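Local coordinates for protein glucoamylase (Thermoanaerobacterium thermosaccharolyticum, PDB 1LF6) that hydrolyses terminal alpha-1,4-linked glucose from the non-reducing ends of glucan chains, probably releasing beta-D-glucose, as a family GH15 glucoamylase, at residues 100-106 and 276-281; 45-50 and 126-132; 41-45 and 306-311. All coordinates share one frame. Numbering follows the deposited sequence.

Contact 1: residues 100-106 and 276-281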
loop_
_atom_site.group_PDB
_atom_site.type_symbol
_atom_site.label_atom_id
_atom_site.label_comp_id
_atom_site.label_asym_id
_atom_site.label_seq_id
_atom_site.Cartn_x
_atom_site.Cartn_y
_atom_site.Cartn_z
ATOM N N PHE A 100 12.015 -4.176 15.289
ATOM C CA PHE A 100 12.333 -4.575 16.659
ATOM C C PHE A 100 12.550 -6.087 16.664
ATOM O O PHE A 100 13.518 -6.586 17.233
ATOM C CB PHE A 100 11.183 -4.200 17.604
ATOM C CG PHE A 100 10.987 -2.711 17.771
ATOM C CD1 PHE A 100 9.795 -2.211 18.283
ATOM C CD2 PHE A 100 11.996 -1.810 17.423
ATOM C CE1 PHE A 100 9.603 -0.845 18.446
ATOM C CE2 PHE A 100 11.810 -0.439 17.583
ATOM C CZ PHE A 100 10.611 0.042 18.095
ATOM N N THR A 101 11.634 -6.808 16.023
ATOM C CA THR A 101 11.714 -8.261 15.902
ATOM C C THR A 101 11.077 -8.644 14.569
ATOM O O THR A 101 10.479 -7.802 13.895
ATOM C CB THR A 101 10.936 -8.993 17.017
ATOM O OG1 THR A 101 9.531 -8.790 16.830
ATOM C CG2 THR A 101 11.346 -8.479 18.393
ATOM N N ASP A 102 11.210 -9.912 14.195
ATOM C CA ASP A 102 10.639 -10.417 12.952
ATOM C C ASP A 102 9.126 -10.605 13.046
ATOM O O ASP A 102 8.473 -10.957 12.062
ATOM C CB ASP A 102 11.282 -11.754 12.578
ATOM C CG ASP A 102 12.602 -11.585 11.862
ATOM O OD1 ASP A 102 13.222 -12.614 11.506
ATOM O OD2 ASP A 102 13.022 -10.426 11.647
ATOM N N LYS A 103 8.564 -10.373 14.225
ATOM C CA LYS A 103 7.128 -10.544 14.401
ATOM C C LYS A 103 6.460 -9.312 14.999
ATOM O O LYS A 103 5.518 -9.424 15.783
ATOM C CB LYS A 103 6.846 -11.783 15.263
ATOM C CG LYS A 103 7.310 -13.091 14.611
ATOM C CD LYS A 103 7.101 -14.309 15.504
ATOM C CE LYS A 103 7.526 -15.598 14.801
ATOM N NZ LYS A 103 7.379 -16.807 15.676
ATOM N N SER A 104 6.963 -8.138 14.625
ATOM C CA SER A 104 6.411 -6.869 15.093
ATOM C C SER A 104 6.719 -5.742 14.106
ATOM O O SER A 104 7.815 -5.672 13.541
ATOM C CB SER A 104 6.957 -6.510 16.488
ATOM O OG SER A 104 8.372 -6.429 16.507
ATOM N N LEU A 105 5.741 -4.868 13.891
ATOM C CA LEU A 105 5.923 -3.748 12.974
ATOM C C LEU A 105 6.437 -2.515 13.711
ATOM O O LEU A 105 5.903 -1.413 13.571
ATOM C CB LEU A 105 4.614 -3.433 12.240
ATOM C CG LEU A 105 4.160 -4.472 11.205
ATOM C CD1 LEU A 105 2.905 -3.987 10.496
ATOM C CD2 LEU A 105 5.268 -4.703 10.192
ATOM N N GLY A 106 7.473 -2.732 14.517
ATOM C CA GLY A 106 8.100 -1.658 15.262
ATOM C C GLY A 106 9.428 -1.454 14.564
ATOM O O GLY A 106 10.053 -2.423 14.141
ATOM N N TYR A 276 3.466 -3.190 22.480
ATOM C CA TYR A 276 3.264 -3.046 21.045
ATOM C C TYR A 276 3.766 -4.308 20.359
ATOM O O TYR A 276 3.059 -4.917 19.550
ATOM C CB TYR A 276 4.028 -1.823 20.523
ATOM C CG TYR A 276 3.874 -1.568 19.036
ATOM C CD1 TYR A 276 2.802 -0.829 18.536
ATOM C CD2 TYR A 276 4.810 -2.062 18.128
ATOM C CE1 TYR A 276 2.666 -0.585 17.160
ATOM C CE2 TYR A 276 4.685 -1.827 16.756
ATOM C CZ TYR A 276 3.615 -1.088 16.281
ATOM O OH TYR A 276 3.502 -0.854 14.928
ATOM N N ILE A 277 4.986 -4.706 20.711
ATOM C CA ILE A 277 5.614 -5.894 20.143
ATOM C C ILE A 277 4.850 -7.180 20.459
ATOM O O ILE A 277 4.619 -8.000 19.569
ATOM C CB ILE A 277 7.073 -6.038 20.646
ATOM C CG1 ILE A 277 7.901 -4.846 20.168
ATOM C CG2 ILE A 277 7.680 -7.343 20.149
ATOM C CD1 ILE A 277 9.299 -4.781 20.771
ATOM N N ASP A 278 4.456 -7.353 21.720
ATOM C CA ASP A 278 3.728 -8.553 22.133
ATOM C C ASP A 278 2.429 -8.742 21.357
ATOM O O ASP A 278 2.089 -9.857 20.966
ATOM C CB ASP A 278 3.401 -8.517 23.634
ATOM C CG ASP A 278 4.638 -8.567 24.508
ATOM O OD1 ASP A 278 5.604 -9.271 24.142
ATOM O OD2 ASP A 278 4.638 -7.915 25.576
ATOM N N GLU A 279 1.700 -7.651 21.147
ATOM C CA GLU A 279 0.437 -7.721 20.424
ATOM C C GLU A 279 0.648 -8.244 19.008
ATOM O O GLU A 279 -0.117 -9.082 18.522
ATOM C CB GLU A 279 -0.229 -6.344 20.377
ATOM C CG GLU A 279 -1.696 -6.369 20.771
ATOM C CD GLU A 279 -2.345 -4.994 20.758
ATOM O OE1 GLU A 279 -3.520 -4.889 21.176
ATOM O OE2 GLU A 279 -1.691 -4.018 20.332
ATOM N N TRP A 280 1.689 -7.743 18.351
ATOM C CA TRP A 280 2.014 -8.160 16.995
ATOM C C TRP A 280 2.560 -9.584 16.957
ATOM O O TRP A 280 2.278 -10.339 16.027
ATOM C CB TRP A 280 3.034 -7.198 16.378
ATOM C CG TRP A 280 2.397 -6.051 15.665
ATOM C CD1 TRP A 280 2.544 -4.722 15.943
ATOM C CD2 TRP A 280 1.480 -6.133 14.568
ATOM N NE1 TRP A 280 1.773 -3.970 15.089
ATOM C CE2 TRP A 280 1.109 -4.812 14.233
ATOM C CE3 TRP A 280 0.934 -7.197 13.834
ATOM C CZ2 TRP A 280 0.216 -4.525 13.195
ATOM C CZ3 TRP A 280 0.047 -6.915 12.805
ATOM C CH2 TRP A 280 -0.303 -5.587 12.494
ATOM N N THR A 281 3.351 -9.940 17.964
ATOM C CA THR A 281 3.937 -11.271 18.045
ATOM C C THR A 281 2.823 -12.292 18.231
ATOM O O THR A 281 2.835 -13.362 17.623
ATOM C CB THR A 281 4.928 -11.362 19.222
ATOM O OG1 THR A 281 5.923 -10.343 19.078
ATOM C CG2 THR A 281 5.620 -12.716 19.239
HETATM O O HOH W 1 8.474 -10.586 18.516
#

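Contact 2: residues 45-50 and 126-132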
loop_
_atom_site.group_PDB
_atom_site.type_symbol
_atom_site.label_atom_id
_atom_site.label_comp_id
_atom_site.label_asym_id
_atom_site.label_seq_id
_atom_site.Cartn_x
_atom_site.Cartn_y
_atom_site.Cartn_z
ATOM N N ASN A 45 -4.652 -3.735 17.030
ATOM C CA ASN A 45 -5.946 -3.697 17.705
ATOM C C ASN A 45 -6.776 -2.588 17.069
ATOM O O ASN A 45 -6.243 -1.764 16.326
ATOM C CB ASN A 45 -5.798 -3.465 19.224
ATOM C CG ASN A 45 -5.188 -2.112 19.576
ATOM O OD1 ASN A 45 -4.069 -2.038 20.075
ATOM N ND2 ASN A 45 -5.931 -1.040 19.335
ATOM N N TYR A 46 -8.071 -2.565 17.357
ATOM C CA TYR A 46 -8.957 -1.561 16.776
ATOM C C TYR A 46 -9.100 -0.276 17.582
ATOM O O TYR A 46 -9.657 0.710 17.097
ATOM C CB TYR A 46 -10.337 -2.176 16.518
ATOM C CG TYR A 46 -10.305 -3.285 15.486
ATOM C CD1 TYR A 46 -10.372 -4.628 15.864
ATOM C CD2 TYR A 46 -10.164 -2.989 14.131
ATOM C CE1 TYR A 46 -10.295 -5.649 14.911
ATOM C CE2 TYR A 46 -10.085 -3.996 13.175
ATOM C CZ TYR A 46 -10.151 -5.319 13.566
ATOM O OH TYR A 46 -10.076 -6.308 12.610
ATOM N N VAL A 47 -8.577 -0.280 18.804
ATOM C CA VAL A 47 -8.649 0.887 19.674
ATOM C C VAL A 47 -7.731 2.012 19.199
ATOM O O VAL A 47 -8.178 3.143 18.999
ATOM C CB VAL A 47 -8.269 0.519 21.128
ATOM C CG1 VAL A 47 -8.464 1.727 22.037
ATOM C CG2 VAL A 47 -9.112 -0.659 21.608
ATOM N N SER A 48 -6.450 1.701 19.023
ATOM C CA SER A 48 -5.470 2.691 18.580
ATOM C C SER A 48 -5.612 2.931 17.082
ATOM O O SER A 48 -5.051 2.191 16.271
ATOM C CB SER A 48 -4.055 2.205 18.896
ATOM O OG SER A 48 -3.088 3.177 18.519
ATOM N N LYS A 49 -6.362 3.970 16.724
ATOM C CA LYS A 49 -6.601 4.300 15.328
ATOM C C LYS A 49 -5.571 5.259 14.736
ATOM O O LYS A 49 -5.906 6.352 14.286
ATOM C CB LYS A 49 -8.012 4.875 15.164
ATOM C CG LYS A 49 -9.124 3.963 15.681
ATOM C CD LYS A 49 -10.484 4.430 15.176
ATOM C CE LYS A 49 -11.632 3.803 15.952
ATOM N NZ LYS A 49 -11.487 2.349 16.190
ATOM N N VAL A 50 -4.314 4.829 14.743
ATOM C CA VAL A 50 -3.206 5.608 14.201
ATOM C C VAL A 50 -2.284 4.699 13.389
ATOM O O VAL A 50 -1.892 3.628 13.851
ATOM C CB VAL A 50 -2.362 6.254 15.329
ATOM C CG1 VAL A 50 -1.115 6.910 14.741
ATOM C CG2 VAL A 50 -3.198 7.285 16.082
ATOM N N THR A 126 3.513 2.771 17.969
ATOM C CA THR A 126 2.376 3.495 18.520
ATOM C C THR A 126 1.943 2.977 19.888
ATOM O O THR A 126 2.378 1.914 20.329
ATOM C CB THR A 126 1.169 3.436 17.570
ATOM O OG1 THR A 126 0.819 2.070 17.323
ATOM C CG2 THR A 126 1.500 4.122 16.249
ATOM N N ASP A 127 1.085 3.748 20.545
ATOM C CA ASP A 127 0.556 3.406 21.856
ATOM C C ASP A 127 -0.635 2.483 21.629
ATOM O O ASP A 127 -1.645 2.891 21.058
ATOM C CB ASP A 127 0.123 4.692 22.577
ATOM C CG ASP A 127 -0.299 4.453 24.026
ATOM O OD1 ASP A 127 -0.220 5.409 24.823
ATOM O OD2 ASP A 127 -0.716 3.326 24.362
ATOM N N VAL A 128 -0.511 1.232 22.064
ATOM C CA VAL A 128 -1.577 0.255 21.877
ATOM C C VAL A 128 -2.907 0.651 22.520
ATOM O O VAL A 128 -3.970 0.207 22.082
ATOM C CB VAL A 128 -1.164 -1.133 22.423
ATOM C CG1 VAL A 128 0.060 -1.647 21.670
ATOM C CG2 VAL A 128 -0.870 -1.041 23.920
ATOM N N LYS A 129 -2.853 1.499 23.542
ATOM C CA LYS A 129 -4.063 1.917 24.248
ATOM C C LYS A 129 -4.725 3.202 23.780
ATOM O O LYS A 129 -5.924 3.389 23.995
ATOM C CB LYS A 129 -3.781 2.047 25.746
ATOM C CG LYS A 129 -3.748 0.734 26.499
ATOM C CD LYS A 129 -3.633 0.991 27.989
ATOM C CE LYS A 129 -3.945 -0.258 28.790
ATOM N NZ LYS A 129 -3.994 0.037 30.250
ATOM N N ARG A 130 -3.966 4.090 23.153
ATOM C CA ARG A 130 -4.533 5.354 22.705
ATOM C C ARG A 130 -3.935 5.851 21.391
ATOM O O ARG A 130 -2.937 5.320 20.912
ATOM C CB ARG A 130 -4.352 6.398 23.805
ATOM C CG ARG A 130 -2.916 6.523 24.293
ATOM C CD ARG A 130 -2.833 7.360 25.564
ATOM N NE ARG A 130 -3.423 6.682 26.718
ATOM C CZ ARG A 130 -2.806 5.752 27.442
ATOM N NH1 ARG A 130 -3.427 5.193 28.475
ATOM N NH2 ARG A 130 -1.566 5.385 27.145
ATOM N N ASN A 131 -4.547 6.886 20.824
ATOM C CA ASN A 131 -4.114 7.440 19.544
ATOM C C ASN A 131 -2.879 8.336 19.586
ATOM O O ASN A 131 -2.978 9.561 19.460
ATOM C CB ASN A 131 -5.277 8.199 18.897
ATOM C CG ASN A 131 -6.518 7.337 18.750
ATOM O OD1 ASN A 131 -6.440 6.202 18.292
ATOM N ND2 ASN A 131 -7.669 7.873 19.133
ATOM N N SER A 132 -1.709 7.726 19.748
ATOM C CA SER A 132 -0.469 8.493 19.778
ATOM C C SER A 132 0.688 7.747 19.124
ATOM O O SER A 132 0.831 6.531 19.271
ATOM C CB SER A 132 -0.093 8.851 21.220
ATOM O OG SER A 132 0.433 7.728 21.900
HETATM O O HOH W 2 -1.790 2.442 16.392
#

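Contact 3: residues 41-45 and 306-311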
loop_
_atom_site.group_PDB
_atom_site.type_symbol
_atom_site.label_atom_id
_atom_site.label_comp_id
_atom_site.label_asym_id
_atom_site.label_seq_id
_atom_site.Cartn_x
_atom_site.Cartn_y
_atom_site.Cartn_z
ATOM N N GLY A 41 3.306 0.845 9.954
ATOM C CA GLY A 41 2.862 0.207 11.178
ATOM C C GLY A 41 1.622 0.786 11.823
ATOM O O GLY A 41 1.133 1.847 11.449
ATOM N N THR A 42 1.123 0.060 12.811
ATOM C CA THR A 42 -0.057 0.451 13.559
ATOM C C THR A 42 -0.203 -0.598 14.652
ATOM O O THR A 42 0.328 -1.705 14.525
ATOM C CB THR A 42 -1.318 0.448 12.661
ATOM O OG1 THR A 42 -2.418 1.030 13.371
ATOM C CG2 THR A 42 -1.676 -0.970 12.245
ATOM N N ALA A 43 -0.894 -0.256 15.731
ATOM C CA ALA A 43 -1.086 -1.216 16.807
ATOM C C ALA A 43 -1.992 -2.309 16.265
ATOM O O ALA A 43 -2.883 -2.042 15.457
ATOM C CB ALA A 43 -1.734 -0.542 18.016
ATOM N N ASN A 44 -1.754 -3.539 16.703
ATOM C CA ASN A 44 -2.556 -4.670 16.255
ATOM C C ASN A 44 -3.855 -4.798 17.062
ATOM O O ASN A 44 -4.117 -5.812 17.712
ATOM C CB ASN A 44 -1.717 -5.957 16.328
ATOM C CG ASN A 44 -2.519 -7.209 16.013
ATOM O OD1 ASN A 44 -3.410 -7.203 15.168
ATOM N ND2 ASN A 44 -2.190 -8.299 16.692
ATOM N N ASN A 45 -4.652 -3.735 17.030
ATOM C CA ASN A 45 -5.946 -3.697 17.705
ATOM C C ASN A 45 -6.776 -2.588 17.069
ATOM O O ASN A 45 -6.243 -1.764 16.326
ATOM C CB ASN A 45 -5.798 -3.465 19.224
ATOM C CG ASN A 45 -5.188 -2.112 19.576
ATOM O OD1 ASN A 45 -4.069 -2.038 20.075
ATOM N ND2 ASN A 45 -5.931 -1.040 19.335
ATOM N N LYS A 306 -2.247 -7.202 7.516
ATOM C CA LYS A 306 -3.056 -7.065 8.715
ATOM C C LYS A 306 -3.206 -5.591 9.085
ATOM O O LYS A 306 -4.270 -5.151 9.508
ATOM C CB LYS A 306 -2.391 -7.823 9.864
ATOM C CG LYS A 306 -3.320 -8.754 10.599
ATOM C CD LYS A 306 -4.388 -7.991 11.327
ATOM C CE LYS A 306 -5.412 -8.923 11.956
ATOM N NZ LYS A 306 -6.396 -8.106 12.697
ATOM N N ALA A 307 -2.126 -4.836 8.917
ATOM C CA ALA A 307 -2.113 -3.412 9.239
ATOM C C ALA A 307 -2.740 -2.527 8.159
ATOM O O ALA A 307 -2.770 -1.303 8.307
ATOM C CB ALA A 307 -0.679 -2.963 9.501
ATOM N N SER A 308 -3.251 -3.132 7.088
ATOM C CA SER A 308 -3.847 -2.356 5.993
ATOM C C SER A 308 -5.371 -2.296 6.021
ATOM O O SER A 308 -6.007 -1.860 5.057
ATOM C CB SER A 308 -3.379 -2.912 4.644
ATOM O OG SER A 308 -1.978 -2.756 4.499
ATOM N N GLU A 309 -5.954 -2.736 7.131
ATOM C CA GLU A 309 -7.402 -2.717 7.293
ATOM C C GLU A 309 -7.817 -1.451 8.038
ATOM O O GLU A 309 -7.114 -1.009 8.942
ATOM C CB GLU A 309 -7.862 -3.941 8.099
ATOM C CG GLU A 309 -9.343 -3.948 8.468
ATOM C CD GLU A 309 -9.730 -5.113 9.371
ATOM O OE1 GLU A 309 -8.997 -5.379 10.347
ATOM O OE2 GLU A 309 -10.770 -5.751 9.114
ATOM N N ASP A 310 -8.943 -0.854 7.657
ATOM C CA ASP A 310 -9.401 0.315 8.387
ATOM C C ASP A 310 -9.890 -0.251 9.714
ATOM O O ASP A 310 -10.318 -1.406 9.779
ATOM C CB ASP A 310 -10.550 1.028 7.672
ATOM C CG ASP A 310 -10.993 2.297 8.409
ATOM O OD1 ASP A 310 -10.130 3.162 8.676
ATOM O OD2 ASP A 310 -12.194 2.420 8.722
ATOM N N LYS A 311 -9.818 0.545 10.774
ATOM C CA LYS A 311 -10.242 0.054 12.077
ATOM C C LYS A 311 -11.686 0.395 12.431
ATOM O O LYS A 311 -12.184 -0.007 13.481
ATOM C CB LYS A 311 -9.271 0.556 13.145
ATOM C CG LYS A 311 -7.868 -0.000 12.931
ATOM C CD LYS A 311 -6.859 0.483 13.957
ATOM C CE LYS A 311 -5.507 -0.190 13.718
ATOM N NZ LYS A 311 -4.479 0.133 14.739
HETATM O O HOH W 3 -5.881 -9.568 15.420
#

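Contact 1: residues 100-106 and 276-281
Leu-105 and Ile-277 lose the most surface, Lys-103 and Trp-280 equally the next most, where the loop 100-106 lies against the helical residues 276-281. Leu-105 packs on Trp-280: its CD1 lies 3.8 Å from Trp-280 CZ2 and over the face of the six-membered ring, 4.2 Å from the centroid, a CH-pi contact. Leu-105 also centres an inverse gamma turn, and its carbonyl O accepts a hydrogen bond from Tyr-276 OH (2.8 Å). Main chain and side chain of one residue are thus held by two aromatic residues one helical turn apart. The end of the Ile-277 side chain comes up to the loop at Phe-100 and Ser-104: its CD1 meets Phe-100 CD1 at 3.6 Å, and its CG2 approaches Ser-104 OG at 3.8 Å. Lys-103 covers the helix with its backbone and the base of its side chain, its O lying 3.2 Å from Trp-280 C; the rest leads away, and its NZ hydrogen-bonds Asn-285 OD1. The loop also braces itself: Thr-101 OG1 accepts from Lys-103 N (3.2 Å) in an ST turn and shares a hydrogen bond with Ser-104 OG (2.6 Å). A water joins Thr-101 OG1 (2.7 Å) to Thr-281 OG1 (2.6 Å). The loop is the hairpin connection between strands 93-99 and 107-113 of the N-terminal beta domain, and its partner is helix 269-284. Met-303 of helix 296-306 touches both Leu-105 and Trp-280, while Phe-125 and Thr-126 of strand 118-126 meet Phe-100 and Tyr-276, respectively.

Contact 2: residues 45-50 and 126-132
Both segments are essentially loop, with Thr-126 and Ser-132 ending and beginning the strands on either side of the second; the backbones come closest at Ser-48 and Arg-130, whose CA atoms are 5.0 Å apart. Lys-49 and Asn-131 each centre an inverse gamma turn, and a hydrogen bond runs from Lys-49 N to Asn-131 OD1 (2.7 Å). Ser-48 OG reaches into the bend of 126-132, within 2.9 Å of Asp-127 O and 3.2 Å of Arg-130 O, two acceptors competing for its one proton. A water 2.6 Å from Ser-48 OG accepts from Thr-126 OG1 (2.8 Å) and donates to Val-50 O (2.8 Å). Apolar contacts flank this polar centre: Val-50 CG2 lies 3.6 Å from Asn-131 CB and Val-50 CG1 4.1 Å from Thr-126 CG2, while Val-47 CG1 packs on the carbonyl Lys-129 O (3.6 Å). The bend has an Asx turn, Lys-129 N to Asp-127 OD2 (2.9 Å), and a salt bridge from Arg-130 NH2 to Asp-127 OD1 (2.7 Å); Arg-130 also pairs with Glu-263 and Glu-267. Hairpin connections from the two antiparallel sheets of the N-terminal beta sandwich, 39-42 to 51-55 and 118-126 to 132-141, meet side by side.

Contact 3: residues 41-45 and 306-311
Strand 39-42 enters the contact at Gly-41, still paired through its backbone with Phe-52 of strand 51-55. Thr-42 follows and is the first to reach 306-311, its CB directed at that segment. Its two branches do different work: CG2 packs on Ala-307 CB at 3.5 Å, whereas OG1 accepts a hydrogen bond from Lys-311 NZ (2.6 Å) and is also hydrogen-bonded to Val-50 O. Ala-43 turns its CB away and offers its carbonyl instead, Lys-311 NZ donating to Ala-43 O at 2.8 Å. The amine comes at the end of a side chain whose chi2 to chi4 are all t, an extended form that lets Lys-311 span the gap between the segments; it is the residue most covered here. Trp-51 adds a cation-pi contact to it. The contact joins the N-terminal beta domain, through 41-45, to the family 15 region, the part of the chain that forms the (alpha/alpha) barrel; there 306-311 leaves helix 296-306 through a type I turn, Lys-306 to Glu-309. Asn-44 centres an inverse gamma turn, and the end of its side chain comes nearer to 306-311. Its ND2 hydrogen-bonds Glu-279 O, and a water bridges Asn-44 OD1 (3.4 Å, weak) to Lys-306 NZ (3.1 Å), the two side chains themselves being 4.0 Å apart between Asn-44 OD1 and Lys-306 NZ. At Asn-45 the backbone accepts a further, weak hydrogen bond from the same lysine, Lys-311 NZ lying 3.0 Å from Asn-45 O; Ser-48 O also accepts from this amine.

In the fold
From the N terminus, the chain passes 41-45 and continues into 45-50, the two sharing Asn-45. It next makes the hairpin loop 100-106, then returns at 126-132 to close contact 2, joining turns of the two sheets. Helix 269-284 closes contact 1 with 276-281, so contacts 1 and 2 cross along the sequence. Both lie within the longer loop that contact 3 closes at 306-311, where the N-terminal beta domain meets the family 15 region. In space, helix 269-284, itself half of contact 1, also touches contacts 2 and 3, Glu-279 lying beside Val-128 and Trp-280 NE1 hydrogen-bonding Thr-42 O, while Tyr-46 OH to Glu-309 OE1 couples contacts 2 and 3.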